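Local coordinates for flavin-dependent monooxygenase, oxygenase subunit HsaA (Rhodococcus sp., PDB 2RFQ), which catalyses the FMNH2- and O2-dependent ortho-hydroxylation of the phenolic secosteroid 3-HSA to the catechol 3,4-DHSA during bacterial cholesterol breakdown, at residues 184-188 / 360-365; 238-242 / 323-327; 326-330 / 370-374; 375-379 / 390-394. One frame throughout, in Å; residues are numbered along the deposited sequence.

Interaction 1: 184-188 / 360-365; sequences VVGLR and RDAHAG
Segment 184-188 is an irregular loop laid against the last turns of helix 354-365, with Gly186 CA and Asp361 CA 4.4 Å apart. Val185 O accepts from Arg360 NH1 (rotamer mtm) at 2.9 Å. Leu187, itself in the left-handed region (52/34), donates its N to Asp361 OD1 at 2.8 Å, while its O accepts from Thr190 OG1 and Trp182 NE1. A water bridges Asp361 OD1 (2.7 Å) to Arg188 N (2.9 Å). Arg188 NE returns to Val184 O at 2.7 Å. Arg188 NH1 lies 3.7 Å from Arg360 NH1, two like charges, but Arg360 also forms a salt bridge with Glu31, and Arg188 NH2 a weak hydrogen bond with Asn351 of the second subunit. Gly186 is extended (-149/170) and sits so tight that an ideal CB would clash with Arg360 O. This buried contact ties a loop between strands 177-179 and 193-198 to the C-terminal helical domain, Leu187 reaching Met248 of helix 233-266 and Trp84 of helix 80-96.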
loop_
_atom_site.group_PDB
_atom_site.type_symbol
_atom_site.label_atom_id
_atom_site.label_comp_id
_atom_site.label_asym_id
_atom_site.label_seq_id
_atom_site.Cartn_x
_atom_site.Cartn_y
_atom_site.Cartn_z
ATOM N N VAL A 184 24.679 13.371 -9.042
ATOM C CA VAL A 184 23.528 12.697 -8.414
ATOM C C VAL A 184 22.838 11.688 -9.329
ATOM O O VAL A 184 23.064 11.664 -10.546
ATOM C CB VAL A 184 22.491 13.733 -7.940
ATOM C CG1 VAL A 184 23.061 14.550 -6.776
ATOM C CG2 VAL A 184 22.121 14.636 -9.086
ATOM N N VAL A 185 21.970 10.867 -8.740
ATOM C CA VAL A 185 21.357 9.744 -9.477
ATOM C C VAL A 185 20.177 10.173 -10.387
ATOM O O VAL A 185 19.798 9.472 -11.325
ATOM C CB VAL A 185 20.889 8.646 -8.478
ATOM C CG1 VAL A 185 19.712 9.169 -7.621
ATOM C CG2 VAL A 185 20.522 7.304 -9.187
ATOM N N GLY A 186 19.600 11.324 -10.090
ATOM C CA GLY A 186 18.506 11.879 -10.923
ATOM C C GLY A 186 18.515 13.394 -10.920
ATOM O O GLY A 186 19.217 14.035 -10.120
ATOM N N LEU A 187 17.692 13.977 -11.798
ATOM C CA LEU A 187 17.724 15.435 -12.047
ATOM C C LEU A 187 19.157 15.892 -12.362
ATOM O O LEU A 187 19.559 17.020 -12.059
ATOM C CB LEU A 187 17.131 16.246 -10.865
ATOM C CG LEU A 187 15.598 16.142 -10.740
ATOM C CD1 LEU A 187 15.162 16.922 -9.457
ATOM C CD2 LEU A 187 14.912 16.690 -12.020
ATOM N N ARG A 188 19.910 15.018 -13.022
ATOM C CA ARG A 188 21.309 15.320 -13.382
ATOM C C ARG A 188 21.399 16.592 -14.236
ATOM O O ARG A 188 22.293 17.433 -14.050
ATOM C CB ARG A 188 21.923 14.141 -14.133
ATOM C CG ARG A 188 22.109 12.965 -13.221
ATOM C CD ARG A 188 22.575 11.720 -13.990
ATOM N NE ARG A 188 23.002 10.688 -13.060
ATOM C CZ ARG A 188 23.153 9.403 -13.372
ATOM N NH1 ARG A 188 22.858 8.957 -14.603
ATOM N NH2 ARG A 188 23.598 8.558 -12.442
ATOM N N ARG A 360 14.106 8.096 -12.187
ATOM C CA ARG A 360 15.200 8.644 -11.370
ATOM C C ARG A 360 14.983 10.103 -11.044
ATOM O O ARG A 360 15.227 10.554 -9.907
ATOM C CB ARG A 360 16.526 8.466 -12.091
ATOM C CG ARG A 360 16.966 6.982 -12.101
ATOM C CD ARG A 360 18.316 6.816 -12.812
ATOM N NE ARG A 360 18.228 7.081 -14.253
ATOM C CZ ARG A 360 18.627 8.199 -14.861
ATOM N NH1 ARG A 360 19.150 9.217 -14.170
ATOM N NH2 ARG A 360 18.491 8.315 -16.173
ATOM N N ASP A 361 14.506 10.844 -12.043
ATOM C CA ASP A 361 14.258 12.285 -11.865
ATOM C C ASP A 361 13.225 12.588 -10.761
ATOM O O ASP A 361 13.429 13.503 -9.944
ATOM C CB ASP A 361 13.813 12.899 -13.190
ATOM C CG ASP A 361 14.961 13.083 -14.183
ATOM O OD1 ASP A 361 16.144 12.851 -13.851
ATOM O OD2 ASP A 361 14.671 13.439 -15.355
ATOM N N ALA A 362 12.117 11.842 -10.770
ATOM C CA ALA A 362 11.041 12.048 -9.769
ATOM C C ALA A 362 11.556 11.695 -8.387
ATOM O O ALA A 362 11.302 12.413 -7.413
ATOM C CB ALA A 362 9.788 11.227 -10.130
ATOM N N HIS A 363 12.327 10.606 -8.292
ATOM C CA HIS A 363 12.854 10.224 -6.982
ATOM C C HIS A 363 13.879 11.221 -6.463
ATOM O O HIS A 363 14.024 11.426 -5.243
ATOM C CB HIS A 363 13.396 8.795 -7.022
ATOM C CG HIS A 363 12.322 7.770 -6.949
ATOM N ND1 HIS A 363 11.790 7.334 -5.748
ATOM C CD2 HIS A 363 11.625 7.143 -7.926
ATOM C CE1 HIS A 363 10.831 6.455 -5.993
ATOM N NE2 HIS A 363 10.705 6.328 -7.305
ATOM N N ALA A 364 14.542 11.921 -7.385
ATOM C CA ALA A 364 15.479 12.941 -6.965
ATOM C C ALA A 364 14.717 14.170 -6.494
ATOM O O ALA A 364 15.056 14.752 -5.452
ATOM C CB ALA A 364 16.451 13.298 -8.083
ATOM N N GLY A 365 13.684 14.563 -7.241
ATOM C CA GLY A 365 12.877 15.748 -6.876
ATOM C C GLY A 365 12.230 15.548 -5.503
ATOM O O GLY A 365 12.017 16.497 -4.746
HETATM O O HOH W 1 18.818 12.690 -14.376
#

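Interaction 2: 238-242 / 323-327; sequences PTTIS and RRDQV
Gln326 NE2 donates to Ser242 OG at 2.9 Å, an inter-helical side-chain hydrogen bond. Ser242 OG also lies 3.1 Å from Gln326 O and is hydrogen-bonded to Thr330 OG1. Arg323 NH1 donates to Gln326 OE1 at 2.9 Å within its own helix, and Gln326 NE2 and Arg323 NH1 both donate to Ala370 O; chi1 t with chi2 near -96° bends the Gln326 side chain into position, and Arg323 (m, m, m) folds back. Farther out, Pro238 CB approaches Gln326 OE1 to 3.2 Å and Arg323 NH1 to 4.1 Å, and Thr239 N lies 4.1 Å from Gln326 CG. The two helical segments, the first kinked at Pro238, whose N makes no bond to the preceding turn, run nearly parallel, crossing at 22° with axes 9.8 Å apart; Thr239 and Gln326 have the nearest CA atoms, 6.3 Å. This buried packing joins helices 233-266 and 316-344 of the acyl-CoA dehydrogenase-like C-terminal domain, with Leu297 of helix 277-309 against Ser242 and Gln326, and helix 80-96 against Ile241.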
loop_
_atom_site.group_PDB
_atom_site.type_symbol
_atom_site.label_atom_id
_atom_site.label_comp_id
_atom_site.label_asym_id
_atom_site.label_seq_id
_atom_site.Cartn_x
_atom_site.Cartn_y
_atom_site.Cartn_z
ATOM N N PRO A 238 6.233 25.498 -2.432
ATOM C CA PRO A 238 6.088 24.033 -2.518
ATOM C C PRO A 238 5.349 23.524 -3.779
ATOM O O PRO A 238 5.698 22.466 -4.318
ATOM C CB PRO A 238 5.333 23.674 -1.229
ATOM C CG PRO A 238 5.777 24.758 -0.262
ATOM C CD PRO A 238 5.724 26.010 -1.146
ATOM N N THR A 239 4.354 24.262 -4.261
ATOM C CA THR A 239 3.671 23.840 -5.508
ATOM C C THR A 239 4.656 23.900 -6.704
ATOM O O THR A 239 4.602 23.051 -7.605
ATOM C CB THR A 239 2.409 24.683 -5.760
ATOM O OG1 THR A 239 1.506 24.485 -4.661
ATOM C CG2 THR A 239 1.691 24.260 -7.078
ATOM N N THR A 240 5.578 24.870 -6.674
ATOM C CA THR A 240 6.642 24.941 -7.712
ATOM C C THR A 240 7.564 23.706 -7.717
ATOM O O THR A 240 8.145 23.351 -8.742
ATOM C CB THR A 240 7.401 26.284 -7.695
ATOM O OG1 THR A 240 7.176 26.956 -8.958
ATOM C CG2 THR A 240 8.893 26.092 -7.547
ATOM N N ILE A 241 7.644 23.034 -6.569
ATOM C CA ILE A 241 8.399 21.813 -6.402
ATOM C C ILE A 241 7.585 20.573 -6.788
ATOM O O ILE A 241 8.131 19.623 -7.364
ATOM C CB ILE A 241 8.913 21.730 -4.915
ATOM C CG1 ILE A 241 9.827 22.918 -4.615
ATOM C CG2 ILE A 241 9.478 20.327 -4.573
ATOM C CD1 ILE A 241 10.993 23.106 -5.636
ATOM N N SER A 242 6.296 20.562 -6.481
ATOM C CA SER A 242 5.478 19.395 -6.843
ATOM C C SER A 242 5.061 19.403 -8.315
ATOM O O SER A 242 4.993 18.346 -8.946
ATOM C CB SER A 242 4.214 19.286 -5.959
ATOM O OG SER A 242 4.585 19.068 -4.605
ATOM N N ARG A 323 -0.985 22.514 1.572
ATOM C CA ARG A 323 0.231 21.762 1.919
ATOM C C ARG A 323 0.006 20.246 1.989
ATOM O O ARG A 323 0.813 19.457 1.478
ATOM C CB ARG A 323 0.820 22.306 3.212
ATOM C CG ARG A 323 1.633 23.579 2.986
ATOM C CD ARG A 323 3.004 23.226 2.412
ATOM N NE ARG A 323 3.868 22.643 3.464
ATOM C CZ ARG A 323 4.804 21.714 3.261
ATOM N NH1 ARG A 323 5.028 21.204 2.037
ATOM N NH2 ARG A 323 5.533 21.309 4.297
ATOM N N ARG A 324 -1.105 19.859 2.616
ATOM C CA ARG A 324 -1.505 18.442 2.700
ATOM C C ARG A 324 -1.526 17.785 1.321
ATOM O O ARG A 324 -0.918 16.751 1.108
ATOM C CB ARG A 324 -2.882 18.337 3.361
ATOM C CG ARG A 324 -3.464 16.913 3.355
ATOM C CD ARG A 324 -4.982 16.910 3.656
ATOM N NE ARG A 324 -5.714 17.421 2.509
ATOM C CZ ARG A 324 -6.994 17.795 2.521
ATOM N NH1 ARG A 324 -7.738 17.729 3.649
ATOM N NH2 ARG A 324 -7.553 18.216 1.389
ATOM N N ASP A 325 -2.237 18.404 0.380
ATOM C CA ASP A 325 -2.431 17.813 -0.937
ATOM C C ASP A 325 -1.207 17.943 -1.818
ATOM O O ASP A 325 -1.027 17.157 -2.751
ATOM C CB ASP A 325 -3.642 18.474 -1.608
ATOM C CG ASP A 325 -4.970 18.139 -0.900
ATOM O OD1 ASP A 325 -5.043 17.122 -0.161
ATOM O OD2 ASP A 325 -5.929 18.909 -1.102
ATOM N N GLN A 326 -0.390 18.959 -1.555
ATOM C CA GLN A 326 0.797 19.230 -2.354
ATOM C C GLN A 326 1.886 18.175 -2.117
ATOM O O GLN A 326 2.404 17.559 -3.068
ATOM C CB GLN A 326 1.312 20.659 -2.119
ATOM C CG GLN A 326 2.729 20.875 -2.661
ATOM C CD GLN A 326 3.755 20.708 -1.577
ATOM O OE1 GLN A 326 3.538 21.149 -0.443
ATOM N NE2 GLN A 326 4.896 20.075 -1.910
ATOM N N VAL A 327 2.219 17.919 -0.853
ATOM C CA VAL A 327 3.146 16.809 -0.600
ATOM C C VAL A 327 2.548 15.487 -1.121
ATOM O O VAL A 327 3.256 14.642 -1.691
ATOM C CB VAL A 327 3.583 16.695 0.884
ATOM C CG1 VAL A 327 4.235 18.014 1.360
ATOM C CG2 VAL A 327 2.416 16.295 1.787
#

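Interaction 3: 326-330 / 370-374; sequences QVRAT and ANDPE
Helical residues 326-330 meet the turn that leads into helix 373-384, the nearest CA atoms being those of Val327 and Asn371 at 5.0 Å. Gln326 comes first: with chi1 t and chi2 near -96°, its NE2 donates almost linearly to Ala370 O at 2.9 Å, and also to Ser242 OG. The Ala370 carbonyl, in a 3-10 segment that runs through Asn371, also accepts from Arg323. Val327, chi1 m, points into the turn. Val327 CG1 packs 3.5 Å from Ala370 O and 3.6 Å from Asp372 O; the apolar side-chain contact is Val327 CG2 to Pro373 CB, 4.0 Å. A water donates to both Val327 O (2.8 Å) and Asn371 O (2.7 Å). One turn on, Thr330 OG1 is 2.8 Å from the amide of Asn371 at the atom modelled as ND2; this hydroxyl is also hydrogen-bonded to Ser242. Pro373 starts the new helix, and Asp372 is its N-cap, with OD2 accepting from Arg375 N. His368 and Ala369, FMN-binding by similarity, precede the turn. Helix 316-344 thus backs the entry to helix 373-384, while Ile241, Ser242 and Ile245 of helix 233-266 pack on Asn371.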
loop_
_atom_site.group_PDB
_atom_site.type_symbol
_atom_site.label_atom_id
_atom_site.label_comp_id
_atom_site.label_asym_id
_atom_site.label_seq_id
_atom_site.Cartn_x
_atom_site.Cartn_y
_atom_site.Cartn_z
ATOM N N GLN A 326 -0.390 18.959 -1.555
ATOM C CA GLN A 326 0.797 19.230 -2.354
ATOM C C GLN A 326 1.886 18.175 -2.117
ATOM O O GLN A 326 2.404 17.559 -3.068
ATOM C CB GLN A 326 1.312 20.659 -2.119
ATOM C CG GLN A 326 2.729 20.875 -2.661
ATOM C CD GLN A 326 3.755 20.708 -1.577
ATOM O OE1 GLN A 326 3.538 21.149 -0.443
ATOM N NE2 GLN A 326 4.896 20.075 -1.910
ATOM N N VAL A 327 2.219 17.919 -0.853
ATOM C CA VAL A 327 3.146 16.809 -0.600
ATOM C C VAL A 327 2.548 15.487 -1.121
ATOM O O VAL A 327 3.256 14.642 -1.691
ATOM C CB VAL A 327 3.583 16.695 0.884
ATOM C CG1 VAL A 327 4.235 18.014 1.360
ATOM C CG2 VAL A 327 2.416 16.295 1.787
ATOM N N ARG A 328 1.238 15.331 -0.965
ATOM C CA ARG A 328 0.617 14.084 -1.432
ATOM C C ARG A 328 0.663 13.950 -2.953
ATOM O O ARG A 328 0.808 12.839 -3.456
ATOM C CB ARG A 328 -0.816 13.944 -0.925
ATOM C CG ARG A 328 -1.256 12.453 -0.877
ATOM C CD ARG A 328 -2.364 12.256 0.199
ATOM N NE ARG A 328 -2.823 10.872 0.386
ATOM C CZ ARG A 328 -2.137 9.938 1.046
ATOM N NH1 ARG A 328 -0.935 10.214 1.578
ATOM N NH2 ARG A 328 -2.638 8.712 1.188
ATOM N N ALA A 329 0.537 15.068 -3.674
ATOM C CA ALA A 329 0.579 15.056 -5.137
ATOM C C ALA A 329 1.943 14.533 -5.604
ATOM O O ALA A 329 2.023 13.699 -6.520
ATOM C CB ALA A 329 0.349 16.443 -5.671
ATOM N N THR A 330 3.013 14.998 -4.957
ATOM C CA THR A 330 4.353 14.456 -5.242
ATOM C C THR A 330 4.365 12.943 -5.016
ATOM O O THR A 330 4.824 12.187 -5.867
ATOM C CB THR A 330 5.407 15.145 -4.366
ATOM O OG1 THR A 330 5.529 16.499 -4.841
ATOM C CG2 THR A 330 6.771 14.412 -4.440
ATOM N N ALA A 370 10.444 20.720 0.716
ATOM C CA ALA A 370 9.022 21.040 0.534
ATOM C C ALA A 370 8.167 19.814 0.152
ATOM O O ALA A 370 6.926 19.895 0.141
ATOM C CB ALA A 370 8.855 22.175 -0.503
ATOM N N ASN A 371 8.825 18.689 -0.166
ATOM C CA ASN A 371 8.119 17.435 -0.436
ATOM C C ASN A 371 8.011 16.501 0.767
ATOM O O ASN A 371 7.321 15.474 0.682
ATOM C CB ASN A 371 8.778 16.650 -1.579
ATOM C CG ASN A 371 8.489 17.222 -2.948
ATOM O OD1 ASN A 371 9.355 17.167 -3.862
ATOM N ND2 ASN A 371 7.310 17.741 -3.125
ATOM N N ASP A 372 8.686 16.821 1.871
ATOM C CA ASP A 372 8.614 15.938 3.028
ATOM C C ASP A 372 7.147 15.807 3.450
ATOM O O ASP A 372 6.529 16.815 3.825
ATOM C CB ASP A 372 9.427 16.452 4.195
ATOM C CG ASP A 372 9.433 15.457 5.332
ATOM O OD1 ASP A 372 10.359 14.620 5.402
ATOM O OD2 ASP A 372 8.440 15.420 6.063
ATOM N N PRO A 373 6.572 14.587 3.344
ATOM C CA PRO A 373 5.109 14.542 3.493
ATOM C C PRO A 373 4.649 14.603 4.934
ATOM O O PRO A 373 3.652 15.294 5.240
ATOM C CB PRO A 373 4.716 13.218 2.825
ATOM C CG PRO A 373 5.964 12.336 2.995
ATOM C CD PRO A 373 7.148 13.273 2.964
ATOM N N GLU A 374 5.366 13.925 5.844
ATOM C CA GLU A 374 4.941 13.954 7.252
ATOM C C GLU A 374 4.964 15.356 7.854
ATOM O O GLU A 374 4.132 15.694 8.688
ATOM C CB GLU A 374 5.749 12.981 8.096
ATOM C CG GLU A 374 5.443 11.554 7.724
ATOM C CD GLU A 374 6.412 10.970 6.704
ATOM O OE1 GLU A 374 7.287 11.689 6.140
ATOM O OE2 GLU A 374 6.267 9.748 6.475
HETATM O O HOH W 2 5.923 13.940 -1.105
#

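Interaction 4: 375-379 / 390-394; sequences RAYVM and TDTMV
The polar link is a salt bridge. The all-trans side chain of Arg375 extends from the helix to pair with Asp391 in two-pronged fashion, NE to OD2 and NH2 to OD1 both at 2.9 Å. A second salt bridge joins the terminal carboxylate of Val394 to Arg319. One water donates to Arg375 O and Asp391 OD2, 2.8 Å from each, so the Asp391 carboxylate is joined to the helix backbone too. Asp391 OD1 accepts from Met393 N at 2.9 Å in an Asx turn, and Met393 (-86/74) is then the centre of an inverse gamma turn. The C-terminal tail, shaped by these two turns, lies against helix 373-384, the last helix of the acyl-CoA dehydrogenase-like fold; the nearest CA atoms are those of Met379 and Asp391, 7.4 Å apart. Packing contacts flank the salt bridge. Met379 and Met393 are both selenomethionine. Met393 CB lies over one face of the Arg375 guanidinium, 3.6 Å from Arg375 NH2. Met379 (t, t, p) places SE in apolar contact with Val394 CB at 3.6 Å, and CE 3.6 Å from Met393 O.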
loop_
_atom_site.group_PDB
_atom_site.type_symbol
_atom_site.label_atom_id
_atom_site.label_comp_id
_atom_site.label_asym_id
_atom_site.label_seq_id
_atom_site.Cartn_x
_atom_site.Cartn_y
_atom_site.Cartn_z
ATOM N N ARG A 375 5.878 16.201 7.399
ATOM C CA ARG A 375 5.916 17.552 7.911
ATOM C C ARG A 375 4.551 18.226 7.652
ATOM O O ARG A 375 3.952 18.800 8.570
ATOM C CB ARG A 375 7.032 18.338 7.217
ATOM C CG ARG A 375 7.057 19.788 7.628
ATOM C CD ARG A 375 8.270 20.500 7.034
ATOM N NE ARG A 375 8.358 21.879 7.523
ATOM C CZ ARG A 375 9.394 22.695 7.311
ATOM N NH1 ARG A 375 10.464 22.279 6.633
ATOM N NH2 ARG A 375 9.368 23.941 7.792
ATOM N N ALA A 376 4.072 18.139 6.409
ATOM C CA ALA A 376 2.791 18.770 6.061
ATOM C C ALA A 376 1.617 18.049 6.724
ATOM O O ALA A 376 0.661 18.700 7.174
ATOM C CB ALA A 376 2.601 18.841 4.539
ATOM N N TYR A 377 1.685 16.709 6.763
ATOM C CA TYR A 377 0.568 15.913 7.304
ATOM C C TYR A 377 0.377 16.154 8.792
ATOM O O TYR A 377 -0.759 16.347 9.258
ATOM C CB TYR A 377 0.779 14.415 7.073
ATOM C CG TYR A 377 0.772 13.960 5.634
ATOM C CD1 TYR A 377 0.139 14.707 4.628
ATOM C CD2 TYR A 377 1.373 12.761 5.291
ATOM C CE1 TYR A 377 0.129 14.263 3.274
ATOM C CE2 TYR A 377 1.357 12.285 3.954
ATOM C CZ TYR A 377 0.749 13.054 2.956
ATOM O OH TYR A 377 0.740 12.622 1.633
ATOM N N VAL A 378 1.485 16.174 9.527
ATOM C CA VAL A 378 1.402 16.428 10.969
ATOM C C VAL A 378 0.823 17.816 11.198
ATOM O O VAL A 378 -0.058 17.992 12.048
ATOM C CB VAL A 378 2.779 16.251 11.641
ATOM C CG1 VAL A 378 2.774 16.769 13.079
ATOM C CG2 VAL A 378 3.177 14.768 11.593
HETATM N N MSE A 379 1.292 18.792 10.433
HETATM C CA MSE A 379 0.795 20.162 10.593
HETATM C C MSE A 379 -0.710 20.245 10.318
HETATM O O MSE A 379 -1.463 20.880 11.064
HETATM C CB MSE A 379 1.528 21.108 9.643
HETATM C CG MSE A 379 1.059 22.525 9.824
HETATM SE SE MSE A 379 1.974 23.730 8.598
HETATM C CE MSE A 379 1.488 22.864 6.932
ATOM N N THR A 390 3.415 26.133 14.724
ATOM C CA THR A 390 4.543 27.078 14.617
ATOM C C THR A 390 5.351 26.925 13.324
ATOM O O THR A 390 6.160 27.793 12.987
ATOM C CB THR A 390 5.522 26.947 15.795
ATOM O OG1 THR A 390 6.029 25.616 15.850
ATOM C CG2 THR A 390 4.839 27.284 17.136
ATOM N N ASP A 391 5.132 25.827 12.608
ATOM C CA ASP A 391 5.823 25.599 11.339
ATOM C C ASP A 391 5.413 26.737 10.391
ATOM O O ASP A 391 4.209 27.075 10.267
ATOM C CB ASP A 391 5.414 24.228 10.798
ATOM C CG ASP A 391 6.185 23.802 9.555
ATOM O OD1 ASP A 391 6.816 24.640 8.876
ATOM O OD2 ASP A 391 6.113 22.596 9.263
ATOM N N THR A 392 6.398 27.342 9.733
ATOM C CA THR A 392 6.125 28.475 8.850
ATOM C C THR A 392 5.943 28.071 7.369
ATOM O O THR A 392 5.635 28.926 6.530
ATOM C CB THR A 392 7.237 29.529 8.926
ATOM O OG1 THR A 392 8.437 28.982 8.386
ATOM C CG2 THR A 392 7.503 29.945 10.382
HETATM N N MSE A 393 6.126 26.784 7.065
HETATM C CA MSE A 393 6.030 26.309 5.675
HETATM C C MSE A 393 4.540 26.006 5.405
HETATM O O MSE A 393 4.086 24.854 5.367
HETATM C CB MSE A 393 6.965 25.119 5.408
HETATM C CG MSE A 393 7.001 24.717 3.933
HETATM SE SE MSE A 393 8.269 23.235 3.678
HETATM C CE MSE A 393 9.964 24.243 3.637
ATOM N N VAL A 394 3.790 27.086 5.255
ATOM C CA VAL A 394 2.331 27.017 5.092
ATOM C C VAL A 394 1.816 28.396 4.690
ATOM O O VAL A 394 0.807 28.505 3.993
ATOM C CB VAL A 394 1.632 26.577 6.409
ATOM C CG1 VAL A 394 1.943 27.574 7.547
ATOM C CG2 VAL A 394 0.087 26.437 6.206
ATOM O OXT VAL A 394 2.436 29.402 5.086
HETATM O O HOH W 3 5.022 20.430 10.638
#

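Overall arrangement
Interactions 1, 2 and 3 are buried, whereas interaction 4 is partly exposed. Interactions 2 and 3, with centres about 6 Å apart, share Gln326 and Val327 of helix 316-344; Gln326 and the Ser242-Thr330 hydroxyl pair join them into one polar network of amide, hydroxyl and carbonyl groups with Arg323 at its edge. Interaction 4 uses helix 373-384, as interaction 3 does, and adds a salt bridge between charged side chains; Arg323 NE, 2.9 Å from Met393 O, ties its tail to interaction 2. Interaction 1, where charged side chains meet loop backbone, is the most distant from interaction 4 (centres about 25 Å apart) but touches interaction 3 where Gly365 meets Asn371. The second subunit is within reach of six of its residues, while interactions 2 to 4 approach the third.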